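Local coordinates for protein thymidylate synthase (Enterobacteria phage T4, PDB 1TIS) that catalyses, as a homodimer, the folate-dependent reductive methylation of dUMP to dTMP, supplying thymidylate for DNA precursor synthesis, at residues A51-L59 and F186-I197; N90-Y100 and L148-C156. All coordinates share one frame; numbering follows the deposited sequence.

Contact 1: residues A51-L59 and F186-I197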
loop_
_atom_site.group_PDB
_atom_site.type_symbol
_atom_site.label_atom_id
_atom_site.label_comp_id
_atom_site.label_asym_id
_atom_site.label_seq_id
_atom_site.Cartn_x
_atom_site.Cartn_y
_atom_site.Cartn_z
ATOM N N ALA A 51 -12.268 -22.775 -6.753
ATOM C CA ALA A 51 -13.212 -22.326 -7.746
ATOM C C ALA A 51 -12.505 -21.162 -8.427
ATOM O O ALA A 51 -12.640 -19.983 -8.150
ATOM C CB ALA A 51 -14.492 -21.872 -7.091
ATOM N N TRP A 52 -11.674 -21.552 -9.373
ATOM C CA TRP A 52 -10.781 -20.683 -10.062
ATOM C C TRP A 52 -11.541 -20.056 -11.205
ATOM O O TRP A 52 -11.419 -18.857 -11.378
ATOM C CB TRP A 52 -9.599 -21.588 -10.427
ATOM C CG TRP A 52 -8.535 -20.987 -11.330
ATOM C CD1 TRP A 52 -7.423 -20.257 -10.932
ATOM C CD2 TRP A 52 -8.634 -21.109 -12.676
ATOM N NE1 TRP A 52 -6.820 -19.910 -12.057
ATOM C CE2 TRP A 52 -7.515 -20.398 -13.115
ATOM C CE3 TRP A 52 -9.561 -21.740 -13.488
ATOM C CZ2 TRP A 52 -7.308 -20.310 -14.473
ATOM C CZ3 TRP A 52 -9.341 -21.640 -14.831
ATOM C CH2 TRP A 52 -8.235 -20.936 -15.301
ATOM N N LYS A 53 -12.339 -20.746 -12.018
ATOM C CA LYS A 53 -13.201 -20.175 -13.089
ATOM C C LYS A 53 -13.987 -18.888 -12.718
ATOM O O LYS A 53 -14.178 -17.970 -13.522
ATOM C CB LYS A 53 -14.244 -21.207 -13.554
ATOM C CG LYS A 53 -14.021 -22.743 -13.378
ATOM C CD LYS A 53 -14.255 -23.371 -11.987
ATOM C CE LYS A 53 -15.441 -22.753 -11.205
ATOM N NZ LYS A 53 -16.723 -22.788 -11.903
ATOM N N ALA A 54 -14.478 -18.821 -11.468
ATOM C CA ALA A 54 -15.137 -17.647 -10.909
ATOM C C ALA A 54 -14.128 -16.630 -10.412
ATOM O O ALA A 54 -14.469 -15.476 -10.184
ATOM C CB ALA A 54 -15.989 -17.965 -9.710
ATOM N N CYS A 55 -12.890 -17.007 -10.154
ATOM C CA CYS A 55 -11.849 -16.041 -9.861
ATOM C C CYS A 55 -11.383 -15.313 -11.136
ATOM O O CYS A 55 -11.099 -14.103 -11.136
ATOM C CB CYS A 55 -10.711 -16.777 -9.194
ATOM S SG CYS A 55 -9.289 -15.683 -9.259
ATOM N N ILE A 56 -11.360 -16.058 -12.248
ATOM C CA ILE A 56 -10.964 -15.594 -13.566
ATOM C C ILE A 56 -12.036 -14.663 -14.090
ATOM O O ILE A 56 -11.754 -13.693 -14.790
ATOM C CB ILE A 56 -10.772 -16.850 -14.480
ATOM C CG1 ILE A 56 -9.636 -17.668 -13.942
ATOM C CG2 ILE A 56 -10.429 -16.497 -15.897
ATOM C CD1 ILE A 56 -8.268 -16.922 -13.774
ATOM N N ALA A 57 -13.296 -14.934 -13.741
ATOM C CA ALA A 57 -14.425 -14.139 -14.224
ATOM C C ALA A 57 -14.668 -12.847 -13.510
ATOM O O ALA A 57 -15.284 -11.934 -14.058
ATOM C CB ALA A 57 -15.738 -14.848 -14.119
ATOM N N GLU A 58 -14.227 -12.815 -12.260
ATOM C CA GLU A 58 -14.309 -11.617 -11.479
ATOM C C GLU A 58 -13.236 -10.713 -12.023
ATOM O O GLU A 58 -13.564 -9.553 -12.268
ATOM C CB GLU A 58 -14.040 -11.895 -10.040
ATOM C CG GLU A 58 -14.050 -10.608 -9.272
ATOM C CD GLU A 58 -13.988 -10.853 -7.793
ATOM O OE1 GLU A 58 -15.010 -11.281 -7.268
ATOM O OE2 GLU A 58 -12.942 -10.633 -7.181
ATOM N N LEU A 59 -11.993 -11.189 -12.238
ATOM C CA LEU A 59 -10.932 -10.345 -12.753
ATOM C C LEU A 59 -11.326 -9.746 -14.083
ATOM O O LEU A 59 -11.133 -8.538 -14.246
ATOM C CB LEU A 59 -9.642 -11.131 -12.939
ATOM C CG LEU A 59 -8.499 -10.562 -13.824
ATOM C CD1 LEU A 59 -7.758 -9.435 -13.111
ATOM C CD2 LEU A 59 -7.579 -11.708 -14.202
ATOM N N PHE A 186 -7.752 -17.103 -3.343
ATOM C CA PHE A 186 -8.404 -16.490 -4.503
ATOM C C PHE A 186 -7.638 -15.230 -4.925
ATOM O O PHE A 186 -7.587 -14.878 -6.107
ATOM C CB PHE A 186 -9.833 -16.191 -4.096
ATOM C CG PHE A 186 -10.860 -15.662 -5.128
ATOM C CD1 PHE A 186 -10.962 -14.281 -5.400
ATOM C CD2 PHE A 186 -11.802 -16.527 -5.699
ATOM C CE1 PHE A 186 -11.979 -13.786 -6.208
ATOM C CE2 PHE A 186 -12.815 -16.028 -6.502
ATOM C CZ PHE A 186 -12.903 -14.666 -6.753
ATOM N N ASN A 187 -6.967 -14.518 -4.011
ATOM C CA ASN A 187 -6.171 -13.335 -4.355
ATOM C C ASN A 187 -4.796 -13.521 -4.936
ATOM O O ASN A 187 -4.408 -12.733 -5.794
ATOM C CB ASN A 187 -6.022 -12.470 -3.174
ATOM C CG ASN A 187 -7.313 -11.735 -3.000
ATOM O OD1 ASN A 187 -7.860 -11.627 -1.896
ATOM N ND2 ASN A 187 -7.834 -11.202 -4.105
ATOM N N ILE A 188 -4.045 -14.535 -4.519
ATOM C CA ILE A 188 -2.762 -14.894 -5.102
ATOM C C ILE A 188 -3.052 -15.056 -6.609
ATOM O O ILE A 188 -2.528 -14.328 -7.459
ATOM C CB ILE A 188 -2.244 -16.256 -4.441
ATOM C CG1 ILE A 188 -2.061 -16.227 -2.892
ATOM C CG2 ILE A 188 -0.851 -16.509 -5.005
ATOM C CD1 ILE A 188 -1.625 -17.540 -2.169
ATOM N N ALA A 189 -4.005 -15.949 -6.943
ATOM C CA ALA A 189 -4.381 -16.230 -8.322
ATOM C C ALA A 189 -4.806 -14.945 -9.063
ATOM O O ALA A 189 -4.114 -14.650 -10.045
ATOM C CB ALA A 189 -5.523 -17.284 -8.347
ATOM N N SER A 190 -5.805 -14.114 -8.668
ATOM C CA SER A 190 -6.215 -12.914 -9.393
ATOM C C SER A 190 -5.083 -12.014 -9.840
ATOM O O SER A 190 -5.008 -11.747 -11.046
ATOM C CB SER A 190 -7.172 -12.113 -8.539
ATOM O OG SER A 190 -8.466 -11.939 -9.131
ATOM N N TYR A 191 -4.147 -11.548 -9.009
ATOM C CA TYR A 191 -3.083 -10.728 -9.562
ATOM C C TYR A 191 -2.045 -11.555 -10.323
ATOM O O TYR A 191 -1.425 -11.017 -11.241
ATOM C CB TYR A 191 -2.419 -9.948 -8.462
ATOM C CG TYR A 191 -3.298 -8.824 -7.940
ATOM C CD1 TYR A 191 -3.508 -7.667 -8.670
ATOM C CD2 TYR A 191 -3.917 -8.975 -6.725
ATOM C CE1 TYR A 191 -4.354 -6.675 -8.177
ATOM C CE2 TYR A 191 -4.758 -7.983 -6.233
ATOM C CZ TYR A 191 -4.981 -6.832 -6.955
ATOM O OH TYR A 191 -5.865 -5.897 -6.444
ATOM N N ALA A 192 -1.792 -12.847 -10.028
ATOM C CA ALA A 192 -0.918 -13.729 -10.816
ATOM C C ALA A 192 -1.359 -13.730 -12.279
ATOM O O ALA A 192 -0.536 -13.592 -13.203
ATOM C CB ALA A 192 -1.024 -15.144 -10.317
ATOM N N THR A 193 -2.683 -13.874 -12.504
ATOM C CA THR A 193 -3.271 -13.796 -13.826
ATOM C C THR A 193 -3.088 -12.341 -14.235
ATOM O O THR A 193 -2.502 -12.183 -15.313
ATOM C CB THR A 193 -4.750 -14.197 -13.790
ATOM O OG1 THR A 193 -4.827 -15.439 -13.100
ATOM C CG2 THR A 193 -5.349 -14.444 -15.162
ATOM N N LEU A 194 -3.414 -11.263 -13.486
ATOM C CA LEU A 194 -3.133 -9.883 -13.944
ATOM C C LEU A 194 -1.690 -9.584 -14.354
ATOM O O LEU A 194 -1.478 -8.810 -15.298
ATOM C CB LEU A 194 -3.454 -8.809 -12.896
ATOM C CG LEU A 194 -4.501 -7.688 -13.143
ATOM C CD1 LEU A 194 -3.902 -6.386 -12.642
ATOM C CD2 LEU A 194 -4.849 -7.503 -14.606
ATOM N N VAL A 195 -0.634 -10.158 -13.757
ATOM C CA VAL A 195 0.704 -9.860 -14.251
ATOM C C VAL A 195 0.897 -10.684 -15.508
ATOM O O VAL A 195 1.743 -10.362 -16.329
ATOM C CB VAL A 195 1.740 -10.174 -13.155
ATOM C CG1 VAL A 195 1.676 -11.606 -12.812
ATOM C CG2 VAL A 195 3.159 -9.898 -13.633
ATOM N N HIS A 196 0.145 -11.754 -15.735
ATOM C CA HIS A 196 0.225 -12.463 -17.011
ATOM C C HIS A 196 -0.355 -11.696 -18.197
ATOM O O HIS A 196 0.279 -11.508 -19.239
ATOM C CB HIS A 196 -0.494 -13.806 -16.911
ATOM C CG HIS A 196 0.474 -14.839 -16.404
ATOM N ND1 HIS A 196 0.864 -15.010 -15.159
ATOM C CD2 HIS A 196 1.143 -15.727 -17.214
ATOM C CE1 HIS A 196 1.750 -15.961 -15.180
ATOM N NE2 HIS A 196 1.913 -16.386 -16.410
ATOM N N ILE A 197 -1.596 -11.240 -18.025
ATOM C CA ILE A 197 -2.307 -10.514 -19.047
ATOM C C ILE A 197 -1.484 -9.256 -19.323
ATOM O O ILE A 197 -1.067 -9.095 -20.480
ATOM C CB ILE A 197 -3.715 -10.268 -18.485
ATOM C CG1 ILE A 197 -4.561 -11.478 -18.738
ATOM C CG2 ILE A 197 -4.390 -9.075 -19.152
ATOM C CD1 ILE A 197 -5.880 -11.267 -17.964
#
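Ala189 O is held by two donors of Thr193, the helical N at 2.9 Å and the hydroxyl OG1 at 3.2 Å, the latter coming from above the carbonyl plane. Thr193 OG1 lies anti to the carbonyl carbon (chi1 -50°), which places it for this bond and leaves CG2, anti to the backbone N, facing Leu59, whose CD2 stands 3.7 Å from Thr193 CG2. The other branch of Leu59, CD1, lies 3.7 Å from Leu194 CG, and the forked side chain sits as a knob in the hole formed by Ser190, Thr193, Leu194 and Ile197. Ile56 adds its CD1 across Thr193 at about a right angle.

The two helix segments approach to 9.6 Å between axes at a signed crossing angle of -54°. Such a crossing is consistent with ridges-into-grooves packing of i+4 rows, here Cys55-Leu59 against Phe186-Ser190-Leu194. In the thymidylate synthase fold the join lies against the main sheet: Tyr191 and Leu194 of helix 184-202 rest on Leu171 of strand 168-179, while helix 53-64 covers another side of the same helix.

At the Phe186 end the packing changes from aliphatic to aromatic. Phe186 has its CG anti to the backbone N, which carries the ring alongside the turn that bears Cys55 and Glu58, and Cys55 lies over one face. Cys55 SG is 4.2 Å from the centroid of the Phe186 ring, almost on the normal, a sulfur-aromatic contact, and CB makes a CH-pi contact nearer the rim. Glu58 meets the same ring at its edge, OE2 being 3.4 Å from Phe186 CE1, with carboxylate and ring planes 65° apart. Its other oxygen, OE1, accepts a hydrogen bond from Trp87 NE1.

Contact 2: residues N90-Y100 and L148-C156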
loop_
_atom_site.group_PDB
_atom_site.type_symbol
_atom_site.label_atom_id
_atom_site.label_comp_id
_atom_site.label_asym_id
_atom_site.label_seq_id
_atom_site.Cartn_x
_atom_site.Cartn_y
_atom_site.Cartn_z
ATOM N N ASN A 90 -24.042 -10.806 -1.253
ATOM C CA ASN A 90 -23.146 -9.665 -0.922
ATOM C C ASN A 90 -23.886 -8.438 -1.474
ATOM O O ASN A 90 -24.057 -7.379 -0.849
ATOM C CB ASN A 90 -21.740 -9.788 -1.596
ATOM C CG ASN A 90 -20.615 -9.056 -0.873
ATOM O OD1 ASN A 90 -20.244 -7.956 -1.247
ATOM N ND2 ASN A 90 -19.998 -9.575 0.165
ATOM N N TYR A 91 -24.437 -8.646 -2.671
ATOM C CA TYR A 91 -25.384 -7.733 -3.266
ATOM C C TYR A 91 -26.665 -7.995 -2.495
ATOM O O TYR A 91 -27.087 -7.080 -1.791
ATOM C CB TYR A 91 -25.519 -8.057 -4.733
ATOM C CG TYR A 91 -26.862 -7.798 -5.352
ATOM C CD1 TYR A 91 -27.436 -6.532 -5.400
ATOM C CD2 TYR A 91 -27.506 -8.895 -5.879
ATOM C CE1 TYR A 91 -28.673 -6.371 -5.989
ATOM C CE2 TYR A 91 -28.742 -8.736 -6.467
ATOM C CZ TYR A 91 -29.301 -7.482 -6.511
ATOM O OH TYR A 91 -30.530 -7.366 -7.108
ATOM N N GLU A 92 -27.264 -9.192 -2.497
ATOM C CA GLU A 92 -28.505 -9.483 -1.753
ATOM C C GLU A 92 -28.667 -9.024 -0.306
ATOM O O GLU A 92 -29.692 -9.309 0.313
ATOM C CB GLU A 92 -28.784 -10.980 -1.747
ATOM C CG GLU A 92 -29.779 -11.355 -2.826
ATOM C CD GLU A 92 -29.398 -12.582 -3.624
ATOM O OE1 GLU A 92 -28.491 -13.297 -3.194
ATOM O OE2 GLU A 92 -30.012 -12.801 -4.676
ATOM N N ASN A 93 -27.642 -8.453 0.309
ATOM C CA ASN A 93 -27.849 -7.808 1.562
ATOM C C ASN A 93 -27.029 -6.541 1.516
ATOM O O ASN A 93 -27.704 -5.560 1.231
ATOM C CB ASN A 93 -27.446 -8.695 2.742
ATOM C CG ASN A 93 -25.971 -8.888 2.897
ATOM O OD1 ASN A 93 -25.272 -9.087 1.902
ATOM N ND2 ASN A 93 -25.460 -8.744 4.109
ATOM N N GLN A 94 -25.697 -6.389 1.609
ATOM C CA GLN A 94 -25.050 -5.088 1.752
ATOM C C GLN A 94 -25.445 -4.066 0.699
ATOM O O GLN A 94 -25.886 -2.956 1.029
ATOM C CB GLN A 94 -23.550 -5.300 1.742
ATOM C CG GLN A 94 -22.971 -5.861 3.034
ATOM C CD GLN A 94 -22.567 -4.812 4.083
ATOM O OE1 GLN A 94 -23.154 -4.704 5.168
ATOM N NE2 GLN A 94 -21.543 -3.998 3.836
ATOM N N ALA A 95 -25.397 -4.482 -0.572
ATOM C CA ALA A 95 -25.797 -3.589 -1.652
ATOM C C ALA A 95 -27.299 -3.304 -1.639
ATOM O O ALA A 95 -27.703 -2.136 -1.684
ATOM C CB ALA A 95 -25.472 -4.160 -3.017
ATOM N N LYS A 96 -28.196 -4.289 -1.515
ATOM C CA LYS A 96 -29.622 -4.004 -1.515
ATOM C C LYS A 96 -30.018 -3.156 -0.311
ATOM O O LYS A 96 -30.916 -2.327 -0.418
ATOM C CB LYS A 96 -30.360 -5.320 -1.552
ATOM C CG LYS A 96 -30.993 -5.381 -2.925
ATOM C CD LYS A 96 -31.531 -6.761 -3.168
ATOM C CE LYS A 96 -32.283 -6.892 -4.479
ATOM N NZ LYS A 96 -32.469 -8.313 -4.747
ATOM N N ASP A 97 -29.260 -3.260 0.788
ATOM C CA ASP A 97 -29.411 -2.452 1.983
ATOM C C ASP A 97 -29.067 -1.008 1.719
ATOM O O ASP A 97 -29.300 -0.187 2.595
ATOM C CB ASP A 97 -28.500 -2.927 3.131
ATOM C CG ASP A 97 -29.126 -3.802 4.237
ATOM O OD1 ASP A 97 -30.193 -3.445 4.764
ATOM O OD2 ASP A 97 -28.523 -4.829 4.596
ATOM N N LEU A 98 -28.466 -0.621 0.592
ATOM C CA LEU A 98 -28.295 0.809 0.254
ATOM C C LEU A 98 -29.448 1.337 -0.631
ATOM O O LEU A 98 -29.706 2.550 -0.744
ATOM C CB LEU A 98 -26.981 1.052 -0.497
ATOM C CG LEU A 98 -25.681 0.391 -0.057
ATOM C CD1 LEU A 98 -24.614 0.715 -1.063
ATOM C CD2 LEU A 98 -25.239 0.912 1.275
ATOM N N GLY A 99 -30.172 0.417 -1.285
ATOM C CA GLY A 99 -31.334 0.776 -2.104
ATOM C C GLY A 99 -31.272 0.256 -3.540
ATOM O O GLY A 99 -32.198 0.300 -4.376
ATOM N N TYR A 100 -30.107 -0.275 -3.825
ATOM C CA TYR A 100 -29.820 -0.720 -5.162
ATOM C C TYR A 100 -30.743 -1.817 -5.627
ATOM O O TYR A 100 -31.445 -2.477 -4.861
ATOM C CB TYR A 100 -28.338 -1.121 -5.171
ATOM C CG TYR A 100 -27.435 0.089 -4.920
ATOM C CD1 TYR A 100 -27.930 1.369 -5.158
ATOM C CD2 TYR A 100 -26.138 -0.102 -4.466
ATOM C CE1 TYR A 100 -27.134 2.461 -4.945
ATOM C CE2 TYR A 100 -25.333 0.998 -4.251
ATOM C CZ TYR A 100 -25.841 2.271 -4.494
ATOM O OH TYR A 100 -25.063 3.393 -4.282
ATOM N N LEU A 148 -16.385 5.825 -1.028
ATOM C CA LEU A 148 -16.537 4.641 -0.185
ATOM C C LEU A 148 -18.021 4.508 0.141
ATOM O O LEU A 148 -18.623 3.439 -0.008
ATOM C CB LEU A 148 -15.765 4.769 1.142
ATOM C CG LEU A 148 -14.242 4.878 1.097
ATOM C CD1 LEU A 148 -13.683 5.176 2.498
ATOM C CD2 LEU A 148 -13.683 3.580 0.490
ATOM N N LYS A 149 -18.621 5.681 0.420
ATOM C CA LYS A 149 -20.013 5.796 0.771
ATOM C C LYS A 149 -20.972 5.090 -0.101
ATOM O O LYS A 149 -21.951 4.653 0.474
ATOM C CB LYS A 149 -20.440 7.241 0.844
ATOM C CG LYS A 149 -20.023 7.642 2.246
ATOM C CD LYS A 149 -20.675 6.745 3.333
ATOM C CE LYS A 149 -19.865 6.634 4.651
ATOM N NZ LYS A 149 -18.668 5.800 4.556
ATOM N N TYR A 150 -20.716 4.901 -1.390
ATOM C CA TYR A 150 -21.673 4.171 -2.183
ATOM C C TYR A 150 -21.293 2.706 -2.521
ATOM O O TYR A 150 -21.842 2.084 -3.453
ATOM C CB TYR A 150 -21.897 4.960 -3.446
ATOM C CG TYR A 150 -22.058 6.449 -3.288
ATOM C CD1 TYR A 150 -22.992 6.946 -2.427
ATOM C CD2 TYR A 150 -21.261 7.288 -4.002
ATOM C CE1 TYR A 150 -23.142 8.295 -2.251
ATOM C CE2 TYR A 150 -21.400 8.644 -3.842
ATOM C CZ TYR A 150 -22.335 9.135 -2.962
ATOM O OH TYR A 150 -22.449 10.494 -2.742
ATOM N N MET A 151 -20.371 2.052 -1.817
ATOM C CA MET A 151 -19.988 0.747 -2.256
ATOM C C MET A 151 -20.518 -0.309 -1.293
ATOM O O MET A 151 -20.486 -0.108 -0.075
ATOM C CB MET A 151 -18.456 0.673 -2.335
ATOM C CG MET A 151 -17.594 1.556 -3.243
ATOM S SD MET A 151 -15.826 1.463 -2.812
ATOM C CE MET A 151 -15.149 3.004 -3.337
ATOM N N ALA A 152 -20.984 -1.438 -1.859
ATOM C CA ALA A 152 -21.308 -2.679 -1.144
ATOM C C ALA A 152 -20.298 -3.134 -0.082
ATOM O O ALA A 152 -20.608 -3.398 1.076
ATOM C CB ALA A 152 -21.428 -3.849 -2.132
ATOM N N LEU A 153 -19.053 -3.311 -0.496
ATOM C CA LEU A 153 -17.933 -3.715 0.341
ATOM C C LEU A 153 -16.792 -2.810 -0.123
ATOM O O LEU A 153 -16.420 -2.851 -1.309
ATOM C CB LEU A 153 -17.649 -5.226 0.083
ATOM C CG LEU A 153 -16.359 -6.013 0.443
ATOM C CD1 LEU A 153 -16.734 -7.486 0.376
ATOM C CD2 LEU A 153 -15.208 -5.801 -0.531
ATOM N N PRO A 154 -16.236 -1.925 0.701
ATOM C CA PRO A 154 -15.053 -1.137 0.326
ATOM C C PRO A 154 -13.948 -2.145 -0.008
ATOM O O PRO A 154 -13.947 -3.228 0.600
ATOM C CB PRO A 154 -14.814 -0.261 1.557
ATOM C CG PRO A 154 -15.365 -1.106 2.678
ATOM C CD PRO A 154 -16.630 -1.704 2.081
ATOM N N PRO A 155 -13.049 -1.922 -0.979
ATOM C CA PRO A 155 -12.163 -2.946 -1.539
ATOM C C PRO A 155 -11.296 -3.553 -0.466
ATOM O O PRO A 155 -10.897 -2.801 0.403
ATOM C CB PRO A 155 -11.354 -2.224 -2.592
ATOM C CG PRO A 155 -12.243 -1.075 -2.972
ATOM C CD PRO A 155 -12.750 -0.641 -1.596
ATOM N N CYS A 156 -11.033 -4.849 -0.381
ATOM C CA CYS A 156 -10.031 -5.293 0.586
ATOM C C CYS A 156 -8.705 -5.148 -0.158
ATOM O O CYS A 156 -7.704 -4.724 0.436
ATOM C CB CYS A 156 -10.217 -6.767 1.034
ATOM S SG CYS A 156 -11.710 -7.135 2.004
#
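Gln94 and Ala152 form the one hydrogen bond between helix 88-95 and the loop of the thymidylate synthase fold that runs through Pro154 and Pro155 to Cys156, probably the catalytic nucleophile of this enzyme. Gln94 NE2 lies 3.0 Å from Ala152 O with an N-H...O angle of 152°, and the donor stands nearly on the line of the C=O bond. A bend at chi2 (-89°) turns the amide back to that carbonyl; Ala152 O also lies 3.6 Å from Gln94 CB. On the helix side, residues 91-95 make a wider pi-type turn, evidenced by the bond from Ala95 N to Asn90 O.

The close-fitting part lies beside this bond and is buried. The backbones come nearest at Ala95 and Ala152, their CA atoms 4.6 Å apart, a separation compatible with small side chains here; the two CB methyls are 4.2 Å apart. Next to them the amide of Asn90 crosses Leu153 at about a right angle, its ND2 being 3.9 Å from Leu153 CD1. That same nitrogen makes a weak hydrogen bond to Val286 O, bringing the chain's C-terminal residue to this wall, and Leu153 also packs on Tyr109.

Toward solvent the fit is looser and largely between side chains and backbone. Leu98, exposed and past the regular helical bonds, brings CD1 to 3.9 Å from Tyr150 O, and the atoms of 148-156 nearest this methyl are backbone atoms of Tyr150, Met151 and Ala152. Tyr150 and Tyr100 do not stack: their side chains cross at a slant, and Tyr100 OH stands 3.6 Å from Tyr150 CB. The Tyr100 ring instead presents its edge to the loop, with Tyr150 O in the ring plane and 3.7 Å from Tyr100 CE2.

Overall arrangement
Contact 2 is nested in sequence within the loop closed by contact 1; their centres lie 22 Å apart, and their nearest atoms approach to about 6 Å without touching. Contact 1 is close to the centre of the chain, contact 2 about 19 Å from it. Contact 1 carries Asn187, probably a dUMP-binding residue, and contact 2 carries Cys156, the probable nucleophile, with Asn187 OD1 7.1 Å from Cys156 SG; the dUMP site is probably shared between the subunits of the dimer. Gln175 bridges the two residues, bonding Asn187 and touching Cys156. A bound phosphate, probably from the crystallisation liquor, lies about 5 Å from the Leu153 side chain.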